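Local atomic coordinates of lipoprotein (Thermotoga maritima, PDB entry 2F4I), a protein that is of unknown function but belongs to the DUF2291 family of predicted periplasmic lipoproteins and adopts an OB-type fold. Residues L40-A44 / I75-V79. Residues are numbered along the deposited sequence.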
loop_
_atom_site.group_PDB
_atom_site.type_symbol
_atom_site.label_atom_id
_atom_site.label_comp_id
_atom_site.label_asym_id
_atom_site.label_seq_id
_atom_site.Cartn_x
_atom_site.Cartn_y
_atom_site.Cartn_z
ATOM N N LEU A 40 -11.328 -0.717 -4.426
ATOM C CA LEU A 40 -10.550 0.283 -3.748
ATOM C C LEU A 40 -9.207 0.510 -4.455
ATOM O O LEU A 40 -8.492 -0.441 -4.694
ATOM C CB LEU A 40 -10.307 -0.173 -2.325
ATOM C CG LEU A 40 -9.747 0.881 -1.412
ATOM C CD1 LEU A 40 -10.695 2.092 -1.259
ATOM C CD2 LEU A 40 -9.540 0.145 -0.099
ATOM N N GLY A 41 -8.849 1.760 -4.764
ATOM C CA GLY A 41 -7.553 2.091 -5.327
ATOM C C GLY A 41 -7.684 2.667 -6.717
ATOM O O GLY A 41 -8.535 2.224 -7.490
ATOM N N TYR A 42 -6.836 3.631 -7.033
ATOM C CA TYR A 42 -6.775 4.187 -8.379
ATOM C C TYR A 42 -5.876 3.306 -9.273
ATOM O O TYR A 42 -4.971 2.606 -8.805
ATOM C CB TYR A 42 -6.249 5.619 -8.343
ATOM C CG TYR A 42 -7.212 6.628 -7.839
ATOM C CD1 TYR A 42 -8.149 7.209 -8.698
ATOM C CD2 TYR A 42 -7.184 7.049 -6.488
ATOM C CE1 TYR A 42 -9.074 8.164 -8.240
ATOM C CE2 TYR A 42 -8.111 8.029 -6.007
ATOM C CZ TYR A 42 -9.041 8.581 -6.887
ATOM O OH TYR A 42 -9.940 9.540 -6.448
ATOM N N ASP A 43 -6.142 3.343 -10.563
ATOM C CA ASP A 43 -5.341 2.645 -11.526
ATOM C C ASP A 43 -3.850 3.020 -11.379
ATOM O O ASP A 43 -3.475 4.192 -11.531
ATOM C CB ASP A 43 -5.835 2.993 -12.910
ATOM C CG ASP A 43 -5.068 2.298 -13.960
ATOM O OD1 ASP A 43 -5.302 1.098 -14.128
ATOM O OD2 ASP A 43 -4.220 2.925 -14.604
ATOM N N ALA A 44 -3.020 2.014 -11.092
ATOM C CA ALA A 44 -1.586 2.210 -10.855
ATOM C C ALA A 44 -0.836 2.946 -11.998
ATOM O O ALA A 44 -0.086 3.886 -11.736
ATOM C CB ALA A 44 -0.911 0.846 -10.503
ATOM N N ILE A 75 -3.497 5.295 -2.666
ATOM C CA ILE A 75 -3.833 3.896 -2.768
ATOM C C ILE A 75 -4.048 3.548 -4.237
ATOM O O ILE A 75 -4.807 4.233 -4.945
ATOM C CB ILE A 75 -4.961 3.503 -1.795
ATOM C CG1 ILE A 75 -5.432 2.081 -2.052
ATOM C CG2 ILE A 75 -6.089 4.452 -1.796
ATOM C CD1 ILE A 75 -6.085 1.525 -0.792
ATOM N N ILE A 76 -3.270 2.562 -4.702
ATOM C CA ILE A 76 -3.272 2.124 -6.090
ATOM C C ILE A 76 -3.609 0.641 -6.204
ATOM O O ILE A 76 -3.461 -0.132 -5.260
ATOM C CB ILE A 76 -1.941 2.468 -6.862
ATOM C CG1 ILE A 76 -0.727 1.868 -6.171
ATOM C CG2 ILE A 76 -1.843 3.962 -7.044
ATOM C CD1 ILE A 76 0.558 1.772 -7.037
ATOM N N GLN A 77 -4.171 0.281 -7.350
ATOM C CA GLN A 77 -4.400 -1.103 -7.647
ATOM C C GLN A 77 -3.978 -1.371 -9.084
ATOM O O GLN A 77 -3.974 -0.483 -9.943
ATOM C CB GLN A 77 -5.836 -1.508 -7.315
ATOM C CG GLN A 77 -6.946 -0.992 -8.191
ATOM C CD GLN A 77 -8.340 -1.485 -7.732
ATOM O OE1 GLN A 77 -8.492 -2.604 -7.171
ATOM N NE2 GLN A 77 -9.386 -0.647 -7.997
ATOM N N GLY A 78 -3.582 -2.598 -9.337
ATOM C CA GLY A 78 -3.196 -2.971 -10.687
ATOM C C GLY A 78 -2.686 -4.385 -10.794
ATOM O O GLY A 78 -2.875 -5.197 -9.912
ATOM N N VAL A 79 -2.057 -4.664 -11.918
ATOM C CA VAL A 79 -1.457 -5.954 -12.165
ATOM C C VAL A 79 -0.025 -5.680 -12.569
ATOM O O VAL A 79 0.223 -4.881 -13.441
ATOM C CB VAL A 79 -2.189 -6.691 -13.314
ATOM C CG1 VAL A 79 -1.508 -8.008 -13.635
ATOM C CG2 VAL A 79 -3.646 -6.907 -12.962
#
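Three backbone hydrogen bonds pin residues 42-44, the short strand 42-43 and the first residue of helix 44-53, to the edge of strand 72-81. Tyr42 N donates to Ile75 O (3.0 Å), Tyr42 O accepts from Gln77 N (2.9 Å), and Ala44 N reaches Gln77 O (2.9 Å). Tyr42 therefore straddles Ile76, bonding to the residues before and after it, which is the parallel pattern; a CA-H...O contact from Ile76 CA to Tyr42 O (3.2 Å) accompanies it. The Gln77 side chain extends alongside Leu40 and Gly41, and its NE2 makes a weak hydrogen bond to Gly41 O (3.0 Å). At phi/psi 116/143 a CB on Gly41 would jam against the carbonyl O of Leu40, and it would also sit tightly against Ile76 C and Gln77 CB; glycine avoids both. The pairing adds an outermost strand to the mixed sheet of this OB-fold protein; on its other side, strand 72-81 bonds through Ile76 and Gly78 to strand 165-174. Pairing stops almost at once because the chain turns into helix 44-53: Asp43 is its N-cap, with OD2 accepting from Glu46 N. Apolar contacts flank the two ends of 40-44. Leu40 CG meets Ile75 CD1 at 3.8 Å, while Ala44 CB rests 3.9 Å from Ile76 CD1. Tyr42 lies on the same sheet face as Ile76; both touch Val47, and the Tyr42 ring packs edge-to-face with Phe62.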